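Serpin B3 (Homo sapiens, PDB 4ZK3) probably inhibits papain-like cysteine proteases as a member of the serpin family, and is the source of Pso p27, a protein associated with psoriasis. Local coordinates at residues I210-A222 and L272-R286. Sequence-based numbering, arbitrary orientation.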
ATOM      1  N   ILE A 210      18.590  18.251  -3.931  1.00 29.18           N
ATOM      2  CA  ILE A 210      17.174  17.984  -3.889  1.00 30.15           C
ATOM      3  C   ILE A 210      16.443  19.321  -3.999  1.00 29.81           C
ATOM      4  O   ILE A 210      16.939  20.371  -3.582  1.00 31.83           O
ATOM      5  CB  ILE A 210      16.766  17.245  -2.559  1.00 31.08           C
ATOM      6  CG1 ILE A 210      15.610  16.288  -2.838  1.00 33.70           C
ATOM      7  CG2 ILE A 210      16.469  18.279  -1.441  1.00 31.31           C
ATOM      8  CD1 ILE A 210      15.279  15.322  -1.721  1.00 36.27           C
ATOM      9  N   GLN A 211      15.235  19.301  -4.538  1.00 29.88           N
ATOM     10  CA  GLN A 211      14.428  20.507  -4.571  1.00 27.84           C
ATOM     11  C   GLN A 211      13.575  20.531  -3.300  1.00 27.49           C
ATOM     12  O   GLN A 211      12.718  19.643  -3.071  1.00 27.05           O
ATOM     13  CB  GLN A 211      13.585  20.545  -5.837  1.00 31.74           C
ATOM     14  CG  GLN A 211      14.397  20.619  -7.131  1.00 34.76           C
ATOM     15  CD  GLN A 211      15.138  21.951  -7.248  1.00 36.34           C
ATOM     16  OE1 GLN A 211      16.370  21.992  -7.166  1.00 41.49           O
ATOM     17  NE2 GLN A 211      14.393  23.031  -7.343  1.00 36.68           N
ATOM     18  N   MET A 212      13.811  21.518  -2.450  1.00 29.13           N
ATOM     19  CA  MET A 212      13.118  21.599  -1.157  1.00 29.87           C
ATOM     20  C   MET A 212      11.984  22.580  -1.156  1.00 29.44           C
ATOM     21  O   MET A 212      12.192  23.762  -1.342  1.00 31.75           O
ATOM     22  CB  MET A 212      14.094  21.962  -0.009  1.00 31.29           C
ATOM     23  CG  MET A 212      13.439  21.856   1.392  1.00 31.40           C
ATOM     24  SD  MET A 212      13.115  20.111   1.804  1.00 29.37           S
ATOM     25  CE  MET A 212      14.745  19.502   2.136  1.00 31.69           C
ATOM     26  N   MET A 213      10.763  22.101  -0.890  1.00 27.50           N
ATOM     27  CA  MET A 213       9.621  22.995  -0.835  1.00 26.37           C
ATOM     28  C   MET A 213       9.517  23.523   0.589  1.00 26.77           C
ATOM     29  O   MET A 213       9.916  22.851   1.545  1.00 30.75           O
ATOM     30  CB  MET A 213       8.311  22.299  -1.227  1.00 25.39           C
ATOM     31  CG  MET A 213       8.388  21.396  -2.448  1.00 27.31           C
ATOM     32  SD  MET A 213       6.794  20.613  -2.796  1.00 28.98           S
ATOM     33  CE  MET A 213       6.460  19.651  -1.309  1.00 30.04           C
ATOM     34  N   ARG A 214       8.970  24.700   0.742  1.00 25.05           N
ATOM     35  CA  ARG A 214       9.023  25.400   2.031  1.00 28.78           C
ATOM     36  C   ARG A 214       7.753  26.195   2.199  1.00 29.97           C
ATOM     37  O   ARG A 214       7.273  26.779   1.244  1.00 33.34           O
ATOM     38  CB  ARG A 214      10.217  26.330   2.099  1.00 31.03           C
ATOM     39  CG  ARG A 214      11.545  25.603   1.834  1.00 39.59           C
ATOM     40  CD  ARG A 214      12.849  26.391   2.056  1.00 44.71           C
ATOM     41  NE  ARG A 214      13.097  27.385   1.037  1.00 46.47           N
ATOM     42  CZ  ARG A 214      12.617  28.625   1.064  1.00 55.45           C
ATOM     43  NH1 ARG A 214      11.815  29.012   2.048  1.00 59.69           N
ATOM     44  NH2 ARG A 214      12.916  29.488   0.095  1.00 53.57           N
ATOM     45  N   GLN A 215       7.181  26.136   3.404  1.00 28.96           N
ATOM     46  CA  GLN A 215       6.051  26.943   3.774  1.00 34.08           C
ATOM     47  C   GLN A 215       5.983  27.016   5.302  1.00 32.90           C
ATOM     48  O   GLN A 215       6.526  26.157   5.984  1.00 28.85           O
ATOM     49  CB  GLN A 215       4.730  26.396   3.200  1.00 37.31           C
ATOM     50  CG  GLN A 215       4.196  25.128   3.874  1.00 36.95           C
ATOM     51  CD  GLN A 215       2.825  24.718   3.353  1.00 40.11           C
ATOM     52  OE1 GLN A 215       2.690  23.737   2.621  1.00 41.57           O
ATOM     53  NE2 GLN A 215       1.811  25.488   3.690  1.00 44.92           N
ATOM     54  N   TYR A 216       5.338  28.079   5.781  1.00 37.10           N
ATOM     55  CA  TYR A 216       5.185  28.424   7.200  1.00 44.48           C
ATOM     56  C   TYR A 216       3.695  28.474   7.372  1.00 43.62           C
ATOM     57  O   TYR A 216       3.027  29.243   6.696  1.00 44.21           O
ATOM     58  CB  TYR A 216       5.785  29.813   7.534  1.00 51.09           C
ATOM     59  CG  TYR A 216       5.850  30.155   9.033  1.00 60.68           C
ATOM     60  CD1 TYR A 216       6.934  29.741   9.806  1.00 60.75           C
ATOM     61  CD2 TYR A 216       4.837  30.909   9.668  1.00 62.10           C
ATOM     62  CE1 TYR A 216       7.008  30.038  11.160  1.00 64.09           C
ATOM     63  CE2 TYR A 216       4.903  31.212  11.031  1.00 60.85           C
ATOM     64  CZ  TYR A 216       5.991  30.770  11.771  1.00 64.59           C
ATOM     65  OH  TYR A 216       6.105  31.028  13.125  1.00 59.40           O
ATOM     66  N   THR A 217       3.171  27.618   8.233  1.00 44.02           N
ATOM     67  CA  THR A 217       1.715  27.507   8.442  1.00 45.71           C
ATOM     68  C   THR A 217       1.446  26.643   9.678  1.00 36.82           C
ATOM     69  O   THR A 217       2.371  26.055  10.237  1.00 37.82           O
ATOM     70  CB  THR A 217       1.006  26.963   7.175  1.00 51.82           C
ATOM     71  OG1 THR A 217      -0.272  26.416   7.510  1.00 55.27           O
ATOM     72  CG2 THR A 217       1.832  25.906   6.540  1.00 56.01           C
ATOM     73  N   SER A 218       0.217  26.635  10.160  1.00 36.81           N
ATOM     74  CA  SER A 218      -0.071  25.805  11.322  1.00 42.00           C
ATOM     75  C   SER A 218      -0.639  24.427  10.939  1.00 40.24           C
ATOM     76  O   SER A 218      -1.453  24.296  10.037  1.00 46.44           O
ATOM     77  CB  SER A 218      -0.976  26.530  12.309  1.00 43.81           C
ATOM     78  OG  SER A 218      -2.303  26.312  11.981  1.00 45.81           O
ATOM     79  N   PHE A 219      -0.171  23.405  11.637  1.00 38.76           N
ATOM     80  CA  PHE A 219      -0.472  22.020  11.312  1.00 39.48           C
ATOM     81  C   PHE A 219      -0.630  21.330  12.641  1.00 34.68           C
ATOM     82  O   PHE A 219      -0.030  21.791  13.602  1.00 33.59           O
ATOM     83  CB  PHE A 219       0.752  21.375  10.663  1.00 35.83           C
ATOM     84  CG  PHE A 219       1.025  21.783   9.248  1.00 37.89           C
ATOM     85  CD1 PHE A 219       0.133  21.487   8.226  1.00 37.86           C
ATOM     86  CD2 PHE A 219       2.243  22.386   8.919  1.00 38.07           C
ATOM     87  CE1 PHE A 219       0.440  21.831   6.921  1.00 38.80           C
ATOM     88  CE2 PHE A 219       2.549  22.716   7.625  1.00 33.71           C
ATOM     89  CZ  PHE A 219       1.656  22.438   6.622  1.00 34.30           C
ATOM     90  N   HIS A 220      -1.344  20.211  12.697  1.00 32.60           N
ATOM     91  CA  HIS A 220      -1.256  19.322  13.865  1.00 35.68           C
ATOM     92  C   HIS A 220       0.144  18.712  13.936  1.00 35.45           C
ATOM     93  O   HIS A 220       0.677  18.135  12.966  1.00 30.71           O
ATOM     94  CB  HIS A 220      -2.320  18.195  13.854  1.00 37.28           C
ATOM     95  CG  HIS A 220      -3.719  18.699  14.005  1.00 39.24           C
ATOM     96  ND1 HIS A 220      -4.648  18.641  12.990  1.00 43.72           N
ATOM     97  CD2 HIS A 220      -4.334  19.316  15.042  1.00 38.21           C
ATOM     98  CE1 HIS A 220      -5.773  19.211  13.389  1.00 44.17           C
ATOM     99  NE2 HIS A 220      -5.607  19.632  14.628  1.00 41.03           N
ATOM    100  N   PHE A 221       0.723  18.844  15.121  1.00 34.14           N
ATOM    101  CA  PHE A 221       2.093  18.569  15.382  1.00 32.64           C
ATOM    102  C   PHE A 221       2.261  17.843  16.738  1.00 32.17           C
ATOM    103  O   PHE A 221       1.457  17.993  17.655  1.00 29.34           O
ATOM    104  CB  PHE A 221       2.888  19.893  15.339  1.00 34.73           C
ATOM    105  CG  PHE A 221       4.310  19.746  15.788  1.00 37.56           C
ATOM    106  CD1 PHE A 221       4.633  19.757  17.151  1.00 32.67           C
ATOM    107  CD2 PHE A 221       5.330  19.567  14.866  1.00 37.35           C
ATOM    108  CE1 PHE A 221       5.928  19.566  17.588  1.00 31.28           C
ATOM    109  CE2 PHE A 221       6.629  19.376  15.297  1.00 36.37           C
ATOM    110  CZ  PHE A 221       6.938  19.384  16.669  1.00 35.48           C
ATOM    111  N   ALA A 222       3.312  17.056  16.846  1.00 30.55           N
ATOM    112  CA  ALA A 222       3.684  16.460  18.101  1.00 33.51           C
ATOM    113  C   ALA A 222       5.170  16.163  18.123  1.00 35.73           C
ATOM    114  O   ALA A 222       5.775  15.739  17.116  1.00 35.56           O
ATOM    115  CB  ALA A 222       2.897  15.207  18.358  1.00 34.32           C
ATOM    116  N   LEU A 272      -5.005  12.730  16.090  1.00 39.57           N
ATOM    117  CA  LEU A 272      -5.411  14.108  16.418  1.00 42.01           C
ATOM    118  C   LEU A 272      -5.466  14.367  17.925  1.00 43.09           C
ATOM    119  O   LEU A 272      -4.876  15.313  18.429  1.00 45.32           O
ATOM    120  CB  LEU A 272      -6.796  14.392  15.794  1.00 46.12           C
ATOM    121  CG  LEU A 272      -6.799  15.127  14.449  1.00 49.44           C
ATOM    122  CD1 LEU A 272      -5.537  14.867  13.647  1.00 50.82           C
ATOM    123  CD2 LEU A 272      -8.062  14.829  13.631  1.00 47.29           C
ATOM    124  N   GLN A 273      -6.178  13.509  18.633  1.00 41.87           N
ATOM    125  CA  GLN A 273      -6.194  13.500  20.073  1.00 45.07           C
ATOM    126  C   GLN A 273      -4.837  13.870  20.705  1.00 43.63           C
ATOM    127  O   GLN A 273      -4.786  14.590  21.687  1.00 43.91           O
ATOM    128  CB  GLN A 273      -6.644  12.093  20.479  1.00 53.81           C
ATOM    129  CG  GLN A 273      -6.576  11.713  21.941  1.00 57.96           C
ATOM    130  CD  GLN A 273      -7.398  12.630  22.796  1.00 60.39           C
ATOM    131  OE1 GLN A 273      -6.871  13.233  23.725  1.00 65.36           O
ATOM    132  NE2 GLN A 273      -8.694  12.733  22.503  1.00 62.94           N
ATOM    133  N   ASN A 274      -3.728  13.389  20.149  1.00 39.97           N
ATOM    134  CA  ASN A 274      -2.403  13.579  20.772  1.00 38.57           C
ATOM    135  C   ASN A 274      -1.429  14.442  20.002  1.00 32.77           C
ATOM    136  O   ASN A 274      -0.226  14.362  20.198  1.00 35.25           O
ATOM    137  CB  ASN A 274      -1.749  12.223  20.983  1.00 38.92           C
ATOM    138  CG  ASN A 274      -2.596  11.327  21.833  1.00 42.88           C
ATOM    139  OD1 ASN A 274      -3.418  11.824  22.606  1.00 47.16           O
ATOM    140  ND2 ASN A 274      -2.394  10.004  21.720  1.00 38.94           N
ATOM    141  N   MET A 275      -1.965  15.267  19.148  1.00 33.59           N
ATOM    142  CA  MET A 275      -1.211  16.295  18.484  1.00 35.34           C
ATOM    143  C   MET A 275      -1.895  17.652  18.725  1.00 34.60           C
ATOM    144  O   MET A 275      -3.021  17.722  19.214  1.00 36.71           O
ATOM    145  CB  MET A 275      -1.173  15.963  17.002  1.00 31.87           C
ATOM    146  CG  MET A 275      -0.762  14.537  16.687  1.00 33.14           C
ATOM    147  SD  MET A 275      -0.647  14.193  14.907  1.00 36.33           S
ATOM    148  CE  MET A 275      -2.183  14.800  14.277  1.00 36.01           C
ATOM    149  N   ARG A 276      -1.208  18.733  18.366  1.00 36.22           N
ATOM    150  CA  ARG A 276      -1.686  20.067  18.657  1.00 34.60           C
ATOM    151  C   ARG A 276      -1.433  20.951  17.459  1.00 36.11           C
ATOM    152  O   ARG A 276      -0.381  20.857  16.835  1.00 35.87           O
ATOM    153  CB  ARG A 276      -0.921  20.651  19.883  1.00 36.17           C
ATOM    154  CG  ARG A 276      -0.843  19.729  21.099  1.00 35.95           C
ATOM    155  CD  ARG A 276      -2.225  19.699  21.718  1.00 39.31           C
ATOM    156  NE  ARG A 276      -2.398  18.822  22.865  1.00 36.61           N
ATOM    157  CZ  ARG A 276      -3.037  17.658  22.875  1.00 42.12           C
ATOM    158  NH1 ARG A 276      -3.522  17.118  21.761  1.00 41.32           N
ATOM    159  NH2 ARG A 276      -3.151  16.994  24.025  1.00 48.72           N
ATOM    160  N   GLU A 277      -2.356  21.862  17.186  1.00 38.09           N
ATOM    161  CA  GLU A 277      -2.138  22.884  16.167  1.00 44.16           C
ATOM    162  C   GLU A 277      -0.967  23.719  16.631  1.00 39.24           C
ATOM    163  O   GLU A 277      -0.881  24.006  17.798  1.00 39.05           O
ATOM    164  CB  GLU A 277      -3.390  23.731  15.970  1.00 48.34           C
ATOM    165  CG  GLU A 277      -4.432  23.040  15.106  1.00 54.29           C
ATOM    166  CD  GLU A 277      -3.972  22.867  13.653  1.00 64.45           C
ATOM    167  OE1 GLU A 277      -4.633  22.092  12.929  1.00 71.19           O
ATOM    168  OE2 GLU A 277      -2.952  23.484  13.233  1.00 67.49           O
ATOM    169  N   THR A 278      -0.024  23.990  15.729  1.00 39.58           N
ATOM    170  CA  THR A 278       1.315  24.525  16.029  1.00 38.25           C
ATOM    171  C   THR A 278       1.847  25.112  14.713  1.00 42.21           C
ATOM    172  O   THR A 278       1.633  24.503  13.620  1.00 39.69           O
ATOM    173  CB  THR A 278       2.300  23.382  16.431  1.00 43.47           C
ATOM    174  OG1 THR A 278       1.717  22.510  17.408  1.00 37.54           O
ATOM    175  CG2 THR A 278       3.644  23.932  16.934  1.00 40.95           C
ATOM    176  N   ARG A 279       2.522  26.262  14.772  1.00 40.56           N
ATOM    177  CA  ARG A 279       3.133  26.874  13.565  1.00 42.18           C
ATOM    178  C   ARG A 279       4.515  26.293  13.255  1.00 41.76           C
ATOM    179  O   ARG A 279       5.367  26.252  14.133  1.00 44.74           O
ATOM    180  CB  ARG A 279       3.225  28.377  13.740  1.00 49.00           C
ATOM    181  CG  ARG A 279       1.867  29.011  14.037  1.00 56.26           C
ATOM    182  CD  ARG A 279       1.910  30.530  14.123  1.00 60.10           C
ATOM    183  NE  ARG A 279       1.656  30.978  15.496  1.00 68.06           N
ATOM    184  CZ  ARG A 279       2.595  31.205  16.415  1.00 71.32           C
ATOM    185  NH1 ARG A 279       3.889  31.042  16.135  1.00 73.12           N
ATOM    186  NH2 ARG A 279       2.239  31.607  17.632  1.00 74.73           N
ATOM    187  N   VAL A 280       4.727  25.835  12.010  1.00 40.55           N
ATOM    188  CA  VAL A 280       5.961  25.087  11.603  1.00 40.70           C
ATOM    189  C   VAL A 280       6.649  25.653  10.280  1.00 39.63           C
ATOM    190  O   VAL A 280       5.815  25.883   9.336  1.00 40.61           O
ATOM    191  CB  VAL A 280       5.470  23.614  11.412  1.00 41.70           C
ATOM    192  CG1 VAL A 280       6.591  22.679  10.958  1.00 42.91           C
ATOM    193  CG2 VAL A 280       4.795  23.077  12.702  1.00 40.43           C
ATOM    194  N   ASP A 281       8.020  25.950  10.208  1.00 39.13           N
ATOM    195  CA  ASP A 281       8.857  26.129   8.876  1.00 35.99           C
ATOM    196  C   ASP A 281       8.805  24.623   8.526  1.00 31.19           C
ATOM    197  O   ASP A 281       9.586  23.810   9.057  1.00 31.38           O
ATOM    198  CB  ASP A 281      10.461  26.816   8.726  1.00 30.27           C
ATOM    199  CG  ASP A 281      10.832  27.558   7.180  1.00 29.55           C
ATOM    200  OD1 ASP A 281       9.980  28.286   6.695  1.00 46.02           O
ATOM    201  OD2 ASP A 281      11.830  27.557   6.312  1.00 11.94           O
ATOM    202  N   LEU A 282       7.837  24.245   7.681  1.00 31.60           N
ATOM    203  CA  LEU A 282       7.870  22.912   7.065  1.00 28.90           C
ATOM    204  C   LEU A 282       8.725  22.993   5.813  1.00 25.97           C
ATOM    205  O   LEU A 282       8.423  23.750   4.939  1.00 26.49           O
ATOM    206  CB  LEU A 282       6.460  22.447   6.687  1.00 30.79           C
ATOM    207  CG  LEU A 282       6.317  21.199   5.794  1.00 26.16           C
ATOM    208  CD1 LEU A 282       7.040  19.996   6.417  1.00 24.92           C
ATOM    209  CD2 LEU A 282       4.836  20.998   5.582  1.00 28.99           C
ATOM    210  N   HIS A 283       9.798  22.217   5.774  1.00 27.54           N
ATOM    211  CA  HIS A 283      10.588  22.006   4.560  1.00 26.68           C
ATOM    212  C   HIS A 283      10.364  20.545   4.180  1.00 27.08           C
ATOM    213  O   HIS A 283      10.719  19.596   4.948  1.00 32.17           O
ATOM    214  CB  HIS A 283      12.077  22.304   4.788  1.00 26.67           C
ATOM    215  CG  HIS A 283      12.398  23.757   5.095  1.00 27.21           C
ATOM    216  ND1 HIS A 283      13.703  24.196   5.237  1.00 32.33           N
ATOM    217  CD2 HIS A 283      11.618  24.856   5.262  1.00 27.38           C
ATOM    218  CE1 HIS A 283      13.707  25.491   5.510  1.00 31.37           C
ATOM    219  NE2 HIS A 283      12.461  25.920   5.545  1.00 29.92           N
ATOM    220  N   LEU A 284       9.760  20.355   3.006  1.00 26.76           N
ATOM    221  CA  LEU A 284       9.452  19.021   2.454  1.00 26.55           C
ATOM    222  C   LEU A 284       9.950  18.940   1.025  1.00 23.88           C
ATOM    223  O   LEU A 284       9.659  19.818   0.239  1.00 22.77           O
ATOM    224  CB  LEU A 284       7.915  18.839   2.484  1.00 26.01           C
ATOM    225  CG  LEU A 284       7.363  17.440   2.149  1.00 23.77           C
ATOM    226  CD1 LEU A 284       7.654  16.442   3.258  1.00 24.86           C
ATOM    227  CD2 LEU A 284       5.877  17.472   1.859  1.00 25.90           C
ATOM    228  N   PRO A 285      10.718  17.921   0.686  1.00 23.16           N
ATOM    229  CA  PRO A 285      11.259  17.831  -0.670  1.00 22.00           C
ATOM    230  C   PRO A 285      10.204  17.387  -1.719  1.00 24.73           C
ATOM    231  O   PRO A 285       9.214  16.724  -1.398  1.00 24.71           O
ATOM    232  CB  PRO A 285      12.365  16.813  -0.537  1.00 25.21           C
ATOM    233  CG  PRO A 285      11.907  15.940   0.616  1.00 25.22           C
ATOM    234  CD  PRO A 285      11.187  16.841   1.551  1.00 22.18           C
ATOM    235  N   ARG A 286      10.398  17.829  -2.953  1.00 23.96           N
ATOM    236  CA  ARG A 286       9.715  17.250  -4.100  1.00 24.92           C
ATOM    237  C   ARG A 286      10.395  15.943  -4.213  1.00 25.70           C
ATOM    238  O   ARG A 286      11.628  15.891  -4.117  1.00 27.57           O
ATOM    239  CB  ARG A 286      10.015  18.034  -5.383  1.00 26.53           C
ATOM    240  CG  ARG A 286       9.425  19.414  -5.420  1.00 25.19           C
ATOM    241  CD  ARG A 286       9.699  20.193  -6.735  1.00 28.83           C
ATOM    242  NE  ARG A 286       9.552  19.373  -7.922  1.00 32.09           N
ATOM    243  CZ  ARG A 286       8.507  19.345  -8.748  1.00 35.28           C
ATOM    244  NH1 ARG A 286       7.464  20.157  -8.625  1.00 40.28           N
ATOM    245  NH2 ARG A 286       8.533  18.494  -9.746  1.00 35.15           N
TER
HETATM  246  O   HOH W   1      13.618  17.030  -5.599  1.00 30.85           O
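Phe219 packs against Leu282 and Val280 on the inner face of an antiparallel strand pair. The pair belongs to the serpin beta-sheet C. Strands 210-222 and 276-285 are its two middle strands, with strand 196-201 flanking the first and strand 361-364 the second.

The inner face is the tight side. Phe219 CG lies anti to its own carbonyl carbon (chi1 -74°), which swings the ring toward Leu282. There Phe219 CE2 meets Leu282 CD2 at 3.5 Å, and the two side chains cross at about a right angle. Val280 CB sits at the edge of the same ring. Next to it, Phe221 CD2 lies 4.2 Å from Val280 CG2. Leu232 and Phe363 add to this apolar layer. Further along, Met213 and Leu284 run side by side.

The other face is looser and more polar in its middle part. Tyr216 and Arg279 are exposed there, and Tyr216 OH stays 3.7 Å from Arg279 NH1. The aliphatic part of Arg214 lies over the His283 ring, with Arg214 CD 3.6 Å from the ring centroid, a CH-pi contact. His364 stacks on the same histidine. Glu277 OE1 stands 3.1 Å above the plane of the His220 ring, over its centre. This is not a hydrogen bond; His220 ND1 bonds to Glu233 instead. Leu272 lies at the opposite face of that ring, offset toward its rim. Toward residue 286 this face turns apolar and buried: Pro285 CB is pressed against Ile210 CD1 at 3.5 Å.

Backbone bonds join the strands, those from Thr217 N to Val280 O and from Thr278 N to Phe219 O being weak. Two donors grip Arg276 O: Phe221 N comes from one face of the carbonyl plane, and Thr278 OG1 comes from the opposite face at 2.7 Å.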